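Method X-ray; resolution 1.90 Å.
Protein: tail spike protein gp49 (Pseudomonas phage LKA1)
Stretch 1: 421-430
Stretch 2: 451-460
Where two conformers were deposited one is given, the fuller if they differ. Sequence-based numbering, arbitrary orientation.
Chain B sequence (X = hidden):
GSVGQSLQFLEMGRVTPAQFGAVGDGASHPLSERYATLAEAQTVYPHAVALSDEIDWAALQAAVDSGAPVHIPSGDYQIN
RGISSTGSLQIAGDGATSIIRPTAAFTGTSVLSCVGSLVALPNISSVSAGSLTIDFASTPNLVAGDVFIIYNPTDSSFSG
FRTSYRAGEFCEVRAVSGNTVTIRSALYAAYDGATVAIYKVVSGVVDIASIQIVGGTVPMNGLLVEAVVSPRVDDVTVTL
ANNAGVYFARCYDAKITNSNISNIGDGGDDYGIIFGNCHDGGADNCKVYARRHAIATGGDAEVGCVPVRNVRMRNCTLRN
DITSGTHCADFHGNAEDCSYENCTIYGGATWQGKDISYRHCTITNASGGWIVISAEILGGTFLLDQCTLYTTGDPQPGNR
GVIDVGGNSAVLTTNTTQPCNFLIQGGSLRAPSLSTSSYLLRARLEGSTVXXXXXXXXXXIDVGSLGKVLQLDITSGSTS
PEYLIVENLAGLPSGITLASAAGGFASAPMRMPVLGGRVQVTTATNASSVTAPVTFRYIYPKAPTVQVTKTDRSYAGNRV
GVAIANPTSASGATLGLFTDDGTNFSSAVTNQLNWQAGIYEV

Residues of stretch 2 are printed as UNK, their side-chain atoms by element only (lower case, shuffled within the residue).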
ATOM      1  N   ASN B 421     -17.966  13.125  -0.537  1.00  6.03           N
ATOM      2  CA  ASN B 421     -16.643  13.672  -0.850  1.00  8.20           C
ATOM      3  C   ASN B 421     -15.977  12.745  -1.867  1.00  8.08           C
ATOM      4  O   ASN B 421     -15.775  11.572  -1.587  1.00 11.67           O
ATOM      5  CB  ASN B 421     -15.788  13.716   0.417  1.00  8.87           C
ATOM      6  CG  ASN B 421     -16.483  14.394   1.546  1.00 10.63           C
ATOM      7  OD1 ASN B 421     -16.978  15.504   1.394  1.00  7.78           O
ATOM      8  ND2 ASN B 421     -16.547  13.733   2.686  1.00 13.29           N
ATOM      9  N   PHE B 422     -15.681  13.249  -3.056  1.00  5.78           N
ATOM     10  CA  PHE B 422     -14.991  12.437  -4.046  1.00  6.44           C
ATOM     11  C   PHE B 422     -13.560  12.918  -4.136  1.00  6.32           C
ATOM     12  O   PHE B 422     -13.309  14.089  -4.479  1.00  7.38           O
ATOM     13  CB  PHE B 422     -15.708  12.546  -5.405  1.00  8.08           C
ATOM     14  CG  PHE B 422     -17.070  11.934  -5.386  1.00 10.39           C
ATOM     15  CD1 PHE B 422     -17.206  10.553  -5.458  1.00 11.60           C
ATOM     16  CD2 PHE B 422     -18.208  12.710  -5.206  1.00  6.09           C
ATOM     17  CE1 PHE B 422     -18.448   9.969  -5.388  1.00  6.09           C
ATOM     18  CE2 PHE B 422     -19.458  12.113  -5.176  1.00  6.96           C
ATOM     19  CZ  PHE B 422     -19.565  10.744  -5.250  1.00  6.23           C
ATOM     20  N   LEU B 423     -12.630  12.026  -3.805  1.00  5.45           N
ATOM     21  CA  LEU B 423     -11.217  12.403  -3.664  1.00  5.57           C
ATOM     22  C   LEU B 423     -10.356  11.646  -4.638  1.00  6.50           C
ATOM     23  O   LEU B 423     -10.374  10.409  -4.633  1.00  6.99           O
ATOM     24  CB  LEU B 423     -10.704  12.060  -2.252  1.00  5.61           C
ATOM     25  CG  LEU B 423     -11.612  12.484  -1.091  1.00  8.61           C
ATOM     26  CD1 LEU B 423     -11.059  12.038   0.252  1.00  6.99           C
ATOM     27  CD2 LEU B 423     -11.891  13.992  -1.104  1.00  6.65           C
ATOM     28  N   ILE B 424      -9.551  12.368  -5.414  1.00  5.17           N
ATOM     29  CA  ILE B 424      -8.586  11.734  -6.297  1.00  7.01           C
ATOM     30  C   ILE B 424      -7.251  12.290  -5.864  1.00  8.55           C
ATOM     31  O   ILE B 424      -7.005  13.501  -5.967  1.00  8.94           O
ATOM     32  CB  ILE B 424      -8.835  12.030  -7.795  1.00 10.58           C
ATOM     33  CG1 ILE B 424     -10.126  11.377  -8.295  1.00 10.31           C
ATOM     34  CG2 ILE B 424      -7.663  11.513  -8.643  1.00 10.97           C
ATOM     35  CD1 ILE B 424     -11.385  12.156  -7.927  1.00 17.20           C
ATOM     36  N   GLN B 425      -6.406  11.422  -5.320  1.00  6.28           N
ATOM     37  CA  GLN B 425      -5.156  11.880  -4.722  1.00  4.93           C
ATOM     38  C   GLN B 425      -3.953  11.184  -5.339  1.00  7.47           C
ATOM     39  O   GLN B 425      -3.733   9.979  -5.157  1.00  7.51           O
ATOM     40  CB  GLN B 425      -5.139  11.692  -3.205  1.00  5.15           C
ATOM     41  CG  GLN B 425      -6.288  12.396  -2.451  1.00  5.61           C
ATOM     42  CD  GLN B 425      -6.128  12.263  -0.935  1.00  9.23           C
ATOM     43  OE1 GLN B 425      -5.273  11.514  -0.472  1.00 10.28           O
ATOM     44  NE2 GLN B 425      -6.944  12.979  -0.168  1.00  6.13           N
ATOM     45  N   GLY B 426      -3.155  11.965  -6.041  1.00  5.54           N
ATOM     46  CA  GLY B 426      -1.901  11.467  -6.565  1.00  4.57           C
ATOM     47  C   GLY B 426      -2.112  10.418  -7.644  1.00  6.66           C
ATOM     48  O   GLY B 426      -3.159  10.370  -8.316  1.00  9.88           O
ATOM     49  N   GLY B 427      -1.098   9.583  -7.824  1.00  6.97           N
ATOM     50  CA  GLY B 427      -1.130   8.570  -8.857  1.00  8.17           C
ATOM     51  C   GLY B 427      -1.058   9.157 -10.258  1.00  7.52           C
ATOM     52  O   GLY B 427      -0.566  10.273 -10.471  1.00  7.57           O
ATOM     53  N   SER B 428      -1.537   8.390 -11.234  1.00  6.75           N
ATOM     54  CA  SER B 428      -1.418   8.800 -12.627  1.00  5.08           C
ATOM     55  C   SER B 428      -2.637   8.345 -13.444  1.00 10.05           C
ATOM     56  O   SER B 428      -3.350   7.415 -13.065  1.00 10.10           O
ATOM     57  CB  SER B 428      -0.134   8.229 -13.246  1.00 10.49           C
ATOM     58  OG  SER B 428      -0.160   6.798 -13.263  1.00 11.17           O
ATOM     59  N   LEU B 429      -2.882   9.017 -14.562  0.55  5.86           N
ATOM     60  CA  LEU B 429      -4.016   8.700 -15.419  0.55  6.33           C
ATOM     61  C   LEU B 429      -3.603   8.912 -16.859  0.55  7.24           C
ATOM     62  O   LEU B 429      -3.378  10.052 -17.275  0.55  7.40           O
ATOM     63  CB  LEU B 429      -5.231   9.585 -15.072  0.55  6.67           C
ATOM     64  CG  LEU B 429      -6.606   9.326 -15.715  0.55  8.93           C
ATOM     65  CD1 LEU B 429      -7.735   9.874 -14.835  0.55  7.81           C
ATOM     66  CD2 LEU B 429      -6.703   9.925 -17.139  0.55  7.32           C
ATOM     67  N   ARG B 430      -3.493   7.818 -17.612  0.55  7.41           N
ATOM     68  CA  ARG B 430      -3.138   7.892 -19.024  0.55  9.54           C
ATOM     69  C   ARG B 430      -4.366   7.579 -19.858  0.55  8.88           C
ATOM     70  O   ARG B 430      -5.062   6.590 -19.605  0.55  6.59           O
ATOM     71  CB  ARG B 430      -2.021   6.906 -19.368  0.55 10.97           C
ATOM     72  CG  ARG B 430      -1.590   6.962 -20.835  0.55 13.37           C
ATOM     73  CD  ARG B 430      -0.528   5.905 -21.163  0.55 18.03           C
ATOM     74  NE  ARG B 430       0.579   5.898 -20.207  0.55 20.87           N
ATOM     75  CZ  ARG B 430       1.708   5.203 -20.365  0.55 22.99           C
ATOM     76  NH1 ARG B 430       1.899   4.476 -21.453  0.55 26.78           N
ATOM     77  NH2 ARG B 430       2.661   5.262 -19.447  0.55 19.67           N
ATOM     78  N   UNK B 451     -24.408  18.290   0.043  1.00 10.45           N
ATOM     79  CA  UNK B 451     -23.131  18.766  -0.492  1.00  9.97           C
ATOM     80  C   UNK B 451     -22.416  17.648  -1.265  1.00  9.80           C
ATOM     81  O   UNK B 451     -22.401  16.509  -0.807  1.00 10.08           O
ATOM     82  c   UNK B 451     -22.328  19.119   0.766  1.00  8.11           C
ATOM     83  c   UNK B 451     -24.480  18.438   1.511  1.00  9.10           C
ATOM     84  c   UNK B 451     -23.412  19.507   1.799  1.00  8.86           C
ATOM     85  N   UNK B 452     -21.897  17.987  -2.439  1.00  7.32           N
ATOM     86  CA  UNK B 452     -21.039  17.109  -3.225  1.00  6.49           C
ATOM     87  C   UNK B 452     -19.705  17.825  -3.437  1.00  8.10           C
ATOM     88  O   UNK B 452     -19.600  18.769  -4.234  1.00  7.01           O
ATOM     89  c   UNK B 452     -20.748  15.979  -5.495  1.00  6.46           C
ATOM     90  c   UNK B 452     -21.694  16.785  -4.580  1.00  8.21           C
ATOM     91  c   UNK B 452     -22.994  16.017  -4.340  1.00  6.74           C
ATOM     92  N   UNK B 453     -18.686  17.357  -2.722  1.00  6.58           N
ATOM     93  CA  UNK B 453     -17.367  17.978  -2.708  1.00  6.25           C
ATOM     94  C   UNK B 453     -16.359  17.188  -3.545  1.00  8.28           C
ATOM     95  O   UNK B 453     -16.373  15.954  -3.536  1.00 10.56           O
ATOM     96  c   UNK B 453     -17.867  18.742  -0.347  1.00 10.77           C
ATOM     97  n   UNK B 453     -18.246  18.094   0.755  1.00  9.21           N
ATOM     98  o   UNK B 453     -18.322  19.846  -0.663  1.00 11.42           O
ATOM     99  c   UNK B 453     -16.876  18.035  -1.256  1.00  6.49           C
ATOM    100  N   UNK B 454     -15.481  17.901  -4.249  1.00  6.16           N
ATOM    101  CA  UNK B 454     -14.510  17.274  -5.142  1.00  6.82           C
ATOM    102  C   UNK B 454     -13.132  17.747  -4.753  1.00 10.60           C
ATOM    103  O   UNK B 454     -12.885  18.965  -4.666  1.00  5.56           O
ATOM    104  c   UNK B 454     -16.668  16.188  -7.022  1.00 17.22           C
ATOM    105  c   UNK B 454     -13.733  16.942  -7.542  1.00 10.96           C
ATOM    106  c   UNK B 454     -16.145  17.548  -7.106  1.00 13.61           C
ATOM    107  c   UNK B 454     -14.698  17.707  -6.631  1.00 13.52           C
ATOM    108  N   UNK B 455     -12.222  16.793  -4.553  1.00  6.44           N
ATOM    109  CA  UNK B 455     -10.816  17.114  -4.399  1.00  8.30           C
ATOM    110  C   UNK B 455     -10.087  16.357  -5.513  1.00  8.09           C
ATOM    111  O   UNK B 455      -9.996  15.135  -5.466  1.00  8.88           O
ATOM    112  c   UNK B 455      -8.800  16.912  -2.764  1.00  5.88           C
ATOM    113  c   UNK B 455     -10.291  16.629  -3.020  1.00  5.24           C
ATOM    114  n   UNK B 455      -7.347  16.634  -0.834  1.00  9.98           N
ATOM    115  c   UNK B 455      -8.202  16.040  -1.672  1.00 11.63           C
ATOM    116  o   UNK B 455      -8.518  14.846  -1.568  1.00 10.71           O
ATOM    117  N   UNK B 456      -9.564  17.075  -6.508  1.00  5.23           N
ATOM    118  CA  UNK B 456      -8.823  16.407  -7.570  1.00  6.03           C
ATOM    119  C   UNK B 456      -7.389  16.956  -7.480  1.00  5.59           C
ATOM    120  O   UNK B 456      -7.124  18.099  -7.867  1.00  7.25           O
ATOM    121  o   UNK B 456      -8.334  12.884 -12.974  1.00  8.47           O
ATOM    122  c   UNK B 456      -9.205  15.673  -9.997  1.00 14.65           C
ATOM    123  c   UNK B 456      -7.931  15.609 -10.572  1.00 16.71           C
ATOM    124  c   UNK B 456      -8.619  13.811 -11.994  1.00 11.20           C
ATOM    125  c   UNK B 456     -10.181  14.791 -10.459  1.00 11.16           C
ATOM    126  c   UNK B 456      -9.520  16.688  -8.906  1.00  8.66           C
ATOM    127  c   UNK B 456      -7.631  14.680 -11.567  1.00 13.20           C
ATOM    128  c   UNK B 456      -9.892  13.860 -11.439  1.00 10.33           C
ATOM    129  N   UNK B 457      -6.465  16.150  -6.964  1.00  6.24           N
ATOM    130  CA  UNK B 457      -5.245  16.682  -6.348  1.00  7.33           C
ATOM    131  C   UNK B 457      -3.990  15.823  -6.565  1.00 10.45           C
ATOM    132  O   UNK B 457      -3.932  14.687  -6.093  1.00 12.93           O
ATOM    133  c   UNK B 457      -5.528  16.766  -4.832  1.00  9.05           C
ATOM    134  o   UNK B 457      -4.413  17.184  -4.073  1.00 11.88           O
ATOM    135  N   UNK B 458      -2.979  16.349  -7.253  1.00  8.21           N
ATOM    136  CA  UNK B 458      -1.675  15.677  -7.315  1.00  4.89           C
ATOM    137  C   UNK B 458      -1.455  14.656  -8.428  1.00  4.58           C
ATOM    138  O   UNK B 458      -0.357  14.104  -8.570  1.00  7.32           O
ATOM    139  N   UNK B 459      -2.483  14.373  -9.219  1.00  6.84           N
ATOM    140  CA  UNK B 459      -2.379  13.317 -10.251  1.00  6.61           C
ATOM    141  C   UNK B 459      -1.529  13.740 -11.460  1.00  5.54           C
ATOM    142  O   UNK B 459      -1.629  14.867 -11.938  1.00  8.28           O
ATOM    143  n   UNK B 459      -5.967  10.597 -11.658  1.00  8.32           N
ATOM    144  c   UNK B 459      -5.301  11.625 -12.151  1.00  9.93           C
ATOM    145  c   UNK B 459      -3.871  11.781 -11.699  1.00  8.89           C
ATOM    146  c   UNK B 459      -3.769  12.959 -10.742  1.00  8.68           C
ATOM    147  o   UNK B 459      -5.815  12.447 -12.914  1.00  9.05           O
ATOM    148  N   UNK B 460      -0.710  12.821 -11.961  1.00  5.06           N
ATOM    149  CA  UNK B 460       0.029  13.042 -13.213  1.00  8.23           C
ATOM    150  C   UNK B 460      -0.782  12.486 -14.396  1.00  8.89           C
ATOM    151  O   UNK B 460      -1.074  11.307 -14.451  1.00  8.86           O
ATOM    152  c   UNK B 460       1.374  12.357 -13.128  1.00  7.03           C
TER
HETATM  153  O   HOH W   1      -4.939   8.315 -10.348  1.00 17.81           O

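Position 451 has three side-chain carbons that close a ring onto its own backbone N, which makes it Pro 451; it leads into the strand without touching stretch 1. Position 452 carries one carbon bearing two more, one of them against the edge of the Phe 422 ring: the fork of a valine. Val 452 points sideways, and Val 452 CG1 lies 4.1 Å from Phe 422 CE2.

At 453 two carbons end in one oxygen and one nitrogen, and the nitrogen reaches the oxygen of the Asn 421 side chain: an amide one methylene from the backbone, Asn 453. Asn 453 ND2 donates to Asn 421 OD1 at 3.0 Å, nearly straight, and both side chains adopt the m rotamer. Position 454 has four carbons, forked at the first, with one arm two carbons long whose tip packs on Phe 422. This is Ile 454, with Ile 454 CD1 4.1 Å from Phe 422 CB.

Position 455 has three carbons in a row, the third bearing oxygen and nitrogen, and the oxygen meets Gln 425 and Leu 423; hence Gln 455. Gln 455 OE1 accepts from Gln 425 NE2 at 2.8 Å and also lies 3.5 Å from Leu 423 CD2, the side chain of its bridge partner. Position 456 shows one carbon, then a six-carbon ring bearing an oxygen, with Ile 424 over one ring face: Tyr 456. Ile 424 CG2 is 4.2 Å from the centroid of the Tyr 456 ring and close to the normal, a CH-pi contact.

One carbon and one oxygen at 457 could be only Ser 457; OG is hydrogen-bonded elsewhere in the structure. Position 458 has no side-chain atoms, so it is Gly 458. An ideal CB there would sit 3.5 Å from Gly 426 N and, at these backbone angles, jam against the carbonyl O of Ser 457.

Three carbons, the last carrying oxygen and nitrogen, lie against Ile 424 and Leu 429 and identify Gln 459. Gln 459 OE1 accepts from Tyr 456 OH at 2.6 Å, while Gln 459 NE2 lies 3.6 Å from Ile 424 CG2. A lone carbon at 460, near Ser 428, gives Ala 460, its CB 4.4 Å from Ser 428 CB.

The rule is parallel, in-register pairing. Backbone bonds alternate between the strands: Phe 422 N to Asn 453 O (2.8 Å), Gln 455 N to Phe 422 O (2.9 Å), Ile 424 N to Gln 455 O (2.8 Å). The glycines take part: Gly 426 N donates to Ser 457 O at 2.8 Å, Ala 460 N to Gly 427 O at 3.0 Å. On the face of Asn 421, Leu 423 and Gln 425, two amide pairs are hydrogen-bonded; the other packs Phe 422 and Ile 424 against Ile 454 and Tyr 456.

Stretch 2, residues 451-460: PVNIQYSGQA
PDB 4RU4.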